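Local coordinates for putative glutathione-regulated potassium-efflux system protein KefB (Vibrio parahaemolyticus RIMD 2210633, PDB 3C85) that probably exchanges potassium for protons across the membrane, this chain being its C-terminal, AMP-binding TrkA-N domain, of Rossmann type and probably regulatory, at residues A40-L45 with V106-L111; Q134-A139 with V153-N158. One frame throughout, in Å; residues are numbered along the deposited sequence.

Contact 1: residues A40-L45 with V106-L111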
# COMPACT_ATOMS: atom_id res chain seq x y z
N ALA A 40 -2.35 25.54 -0.23
CA ALA A 40 -2.47 24.07 -0.09
C ALA A 40 -3.94 23.64 -0.12
O ALA A 40 -4.77 24.24 0.57
CB ALA A 40 -1.80 23.58 1.21
N GLN A 41 -4.24 22.64 -0.93
CA GLN A 41 -5.59 22.12 -1.06
C GLN A 41 -5.71 20.78 -0.33
O GLN A 41 -6.83 20.31 -0.06
CB GLN A 41 -5.92 21.94 -2.52
CG GLN A 41 -6.04 23.26 -3.28
CD GLN A 41 -6.38 23.05 -4.73
OE1 GLN A 41 -5.50 23.09 -5.61
NE2 GLN A 41 -7.64 22.84 -5.00
N VAL A 42 -4.56 20.16 -0.01
CA VAL A 42 -4.52 18.86 0.70
C VAL A 42 -3.63 19.06 1.92
O VAL A 42 -2.56 19.62 1.79
CB VAL A 42 -3.93 17.71 -0.19
CG1 VAL A 42 -3.96 16.37 0.56
CG2 VAL A 42 -4.72 17.57 -1.50
N LEU A 43 -4.11 18.66 3.10
CA LEU A 43 -3.28 18.61 4.29
C LEU A 43 -2.97 17.14 4.52
O LEU A 43 -3.90 16.32 4.58
CB LEU A 43 -4.07 19.15 5.47
CG LEU A 43 -3.44 19.65 6.74
CD1 LEU A 43 -2.28 20.65 6.51
CD2 LEU A 43 -4.59 20.37 7.46
N ILE A 44 -1.69 16.78 4.61
CA ILE A 44 -1.33 15.35 4.86
C ILE A 44 -0.77 15.25 6.27
O ILE A 44 0.27 15.76 6.58
CB ILE A 44 -0.34 14.81 3.82
CG1 ILE A 44 -0.94 15.01 2.40
CG2 ILE A 44 0.00 13.32 4.11
CD1 ILE A 44 -0.00 14.57 1.31
N LEU A 45 -1.50 14.62 7.16
CA LEU A 45 -1.06 14.58 8.54
C LEU A 45 -0.22 13.31 8.75
O LEU A 45 -0.78 12.20 8.83
CB LEU A 45 -2.28 14.58 9.46
CG LEU A 45 -3.21 15.81 9.31
CD1 LEU A 45 -4.40 15.67 10.26
CD2 LEU A 45 -2.43 17.08 9.64
N VAL A 106 -8.17 24.39 1.92
CA VAL A 106 -7.98 22.91 2.14
C VAL A 106 -9.28 22.16 1.90
O VAL A 106 -10.26 22.40 2.61
CB VAL A 106 -7.45 22.60 3.58
CG1 VAL A 106 -7.42 21.06 3.86
CG2 VAL A 106 -6.07 23.13 3.77
N LYS A 107 -9.29 21.26 0.90
CA LYS A 107 -10.49 20.52 0.45
C LYS A 107 -10.42 19.06 0.84
O LYS A 107 -11.44 18.34 0.80
CB LYS A 107 -10.63 20.54 -1.09
CG LYS A 107 -10.92 21.88 -1.66
CD LYS A 107 -11.06 21.81 -3.15
CE LYS A 107 -11.35 23.21 -3.69
NZ LYS A 107 -11.48 23.19 -5.18
N LEU A 108 -9.21 18.62 1.18
CA LEU A 108 -8.94 17.24 1.52
C LEU A 108 -7.88 17.11 2.61
O LEU A 108 -6.81 17.75 2.55
CB LEU A 108 -8.55 16.45 0.27
CG LEU A 108 -8.17 14.98 0.51
CD1 LEU A 108 -9.40 14.14 1.02
CD2 LEU A 108 -7.51 14.37 -0.77
N VAL A 109 -8.20 16.34 3.64
CA VAL A 109 -7.23 16.00 4.66
C VAL A 109 -6.97 14.49 4.58
O VAL A 109 -7.94 13.70 4.56
CB VAL A 109 -7.68 16.39 6.08
CG1 VAL A 109 -6.61 15.95 7.09
CG2 VAL A 109 -7.97 17.90 6.19
N LEU A 110 -5.69 14.08 4.52
CA LEU A 110 -5.30 12.66 4.60
C LEU A 110 -4.76 12.32 5.98
O LEU A 110 -3.83 12.95 6.45
CB LEU A 110 -4.25 12.29 3.55
CG LEU A 110 -4.69 12.55 2.09
CD1 LEU A 110 -3.60 12.02 1.13
CD2 LEU A 110 -6.02 11.86 1.78
N LEU A 111 -5.37 11.39 6.66
CA LEU A 111 -4.93 10.98 7.96
C LEU A 111 -3.92 9.82 7.83
O LEU A 111 -4.28 8.72 7.57
CB LEU A 111 -6.10 10.58 8.82
CG LEU A 111 -7.22 11.59 9.04
CD1 LEU A 111 -8.24 11.01 9.99
CD2 LEU A 111 -6.65 12.80 9.56
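Five backbone hydrogen bonds join 40-45 to 106-111, whose strands 42-45 and 108-111 run parallel. Q41 O takes two of them, just before the strands begin. K107 N lies 2.8 Å from Q41 O, 27° above the carbonyl plane. L108 N lies 3.2 Å from the same Q41 O, nearly along the C=O axis. L43 uses both its N-H and its C=O toward strand 108-111: N gives to L108 O, and O accepts from L110 N at 2.9 Å. L45 N then gives to L110 O in a straight bond of 168°. A CA-H...O contact runs from V42 CA to L108 O at 3.1 Å.

Apolar side chains pack on both faces. On one, the V42 and L110 side chains cross obliquely, and I44 runs alongside L110, facing helix 49-62. On the other, L45 CD1 meets L111 CD2 at 3.7 Å and V109 CG1 at 3.9 Å, under helix 116-128.

The polar tips of Q41 and K107 run side by side, both chains extended. K107 NZ bonds to Q178 O of the second subunit.

This pairing of first strand 42-45 with fourth strand 108-111 is the topological switch point of a Rossmann fold, strand order 3-2-1-4-5-6.

Contact 2: residues Q134-A139 with V153-N158; sequences QIAAIA and VDAAFN
I135 O is gripped by two N-H groups, one strong and one weak. D154 N comes in the carbonyl plane, 2.8 Å from I135 O. A155 N is a weak second donor at 3.5 Å from the same I135 O. D154 also returns a bond with its side chain: CG is anti to its own carbonyl carbon (chi1 -57°), and OD2 accepts from I135 N at 2.8 Å through its anti lone pair. So D154 pairs with both the N-H and the C=O of I135. The D154 and Q134 side chains cross at about a right angle, their carboxylate and amide planes 56° apart.

Beyond this, A137 N gives to A155 O, A137 O accepts from F157 N at 2.9 Å, and A139 N gives to F157 O. I138 CG1, anti to its own N, lies 3.3 Å from F157 O.

V153 CG1 reaches I135 CG2 at 3.9 Å and also meets A137 CB. On the other face A136 CB meets A155 CB, and the F157 ring stacks with H170 of the second subunit.

N158 is the N-cap of helix 159-175, its OD1 accepting from S161 N. The whole is a parallel beta-alpha-beta unit through helix 142-151, closing one edge of the Rossmann sheet within this chain.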
# COMPACT_ATOMS: atom_id res chain seq x y z
N GLN A 134 -13.31 17.24 2.83
CA GLN A 134 -13.35 15.80 2.91
C GLN A 134 -12.15 15.29 3.70
O GLN A 134 -11.18 15.96 3.84
CB GLN A 134 -13.43 15.20 1.52
CG GLN A 134 -14.61 15.70 0.70
CD GLN A 134 -14.78 14.99 -0.59
OE1 GLN A 134 -15.65 14.18 -0.72
NE2 GLN A 134 -13.97 15.30 -1.54
N ILE A 135 -12.27 14.11 4.23
CA ILE A 135 -11.21 13.50 4.99
C ILE A 135 -11.11 12.04 4.58
O ILE A 135 -12.10 11.38 4.48
CB ILE A 135 -11.50 13.56 6.44
CG1 ILE A 135 -11.74 14.98 6.91
CG2 ILE A 135 -10.46 12.93 7.20
CD1 ILE A 135 -12.32 15.07 8.27
N ALA A 136 -9.90 11.58 4.35
CA ALA A 136 -9.61 10.19 4.13
C ALA A 136 -8.56 9.66 5.08
O ALA A 136 -7.74 10.36 5.54
CB ALA A 136 -9.26 9.93 2.77
N ALA A 137 -8.67 8.39 5.38
CA ALA A 137 -7.85 7.74 6.41
C ALA A 137 -7.37 6.38 5.94
O ALA A 137 -7.94 5.76 5.02
CB ALA A 137 -8.63 7.63 7.68
N ILE A 138 -6.31 5.90 6.57
CA ILE A 138 -5.75 4.62 6.23
C ILE A 138 -5.43 3.95 7.53
O ILE A 138 -5.00 4.57 8.43
CB ILE A 138 -4.52 4.76 5.33
CG1 ILE A 138 -4.18 3.48 4.59
CG2 ILE A 138 -3.36 5.33 6.07
CD1 ILE A 138 -3.29 3.69 3.47
N ALA A 139 -5.68 2.66 7.61
CA ALA A 139 -5.43 1.91 8.81
C ALA A 139 -5.14 0.42 8.55
O ALA A 139 -5.14 -0.01 7.45
CB ALA A 139 -6.55 2.06 9.76
N VAL A 153 -15.00 10.15 8.85
CA VAL A 153 -14.15 10.32 7.64
C VAL A 153 -15.00 9.94 6.43
O VAL A 153 -15.96 9.16 6.57
CB VAL A 153 -12.79 9.52 7.65
CG1 VAL A 153 -11.96 9.76 8.96
CG2 VAL A 153 -12.99 8.06 7.38
N ASP A 154 -14.66 10.46 5.25
CA ASP A 154 -15.39 10.17 4.01
C ASP A 154 -14.98 8.86 3.30
O ASP A 154 -15.81 8.20 2.62
CB ASP A 154 -15.28 11.35 3.06
CG ASP A 154 -15.80 12.66 3.69
OD1 ASP A 154 -17.01 12.87 3.71
OD2 ASP A 154 -15.01 13.48 4.20
N ALA A 155 -13.72 8.49 3.43
CA ALA A 155 -13.20 7.28 2.80
C ALA A 155 -12.14 6.66 3.68
O ALA A 155 -11.36 7.38 4.26
CB ALA A 155 -12.61 7.59 1.43
N ALA A 156 -12.09 5.33 3.78
CA ALA A 156 -11.11 4.69 4.64
C ALA A 156 -10.53 3.47 3.93
O ALA A 156 -11.29 2.65 3.43
CB ALA A 156 -11.81 4.26 5.94
N PHE A 157 -9.19 3.34 3.89
CA PHE A 157 -8.55 2.31 3.09
C PHE A 157 -7.60 1.54 3.95
O PHE A 157 -7.12 2.03 4.97
CB PHE A 157 -7.83 2.96 1.91
CG PHE A 157 -8.79 3.57 0.93
CD1 PHE A 157 -9.63 2.73 0.15
CD2 PHE A 157 -8.90 4.95 0.81
CE1 PHE A 157 -10.53 3.27 -0.74
CE2 PHE A 157 -9.81 5.51 -0.09
CZ PHE A 157 -10.62 4.66 -0.86
N ASN A 158 -7.34 0.32 3.58
CA ASN A 158 -6.48 -0.52 4.41
C ASN A 158 -5.03 -0.41 3.93
O ASN A 158 -4.78 -0.56 2.72
CB ASN A 158 -6.95 -1.98 4.28
CG ASN A 158 -6.18 -2.90 5.17
OD1 ASN A 158 -5.01 -3.23 4.88
ND2 ASN A 158 -6.81 -3.33 6.28

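Contact 1 and contact 2 lie in one parallel sheet, their centres about 12 Å apart. Strands 108-111 and 134-139 are neighbours, so the four strands run side by side. Two probable hydrogen bonds sew them together: L111 N to A136 O at 2.8 Å, and V109 O to A136 N at 2.9 Å. I135 CG2 packs on V109 O at 3.7 Å. Contact 1 is nearer the AMP site, which is empty in this chain. A91 and H115 both bind AMP in a structure of this protein. The L45 side chain is about 4 Å from that of A91. In contact 2, the A139 side chain is about 10 Å from that of H115. Both contacts touch the second subunit.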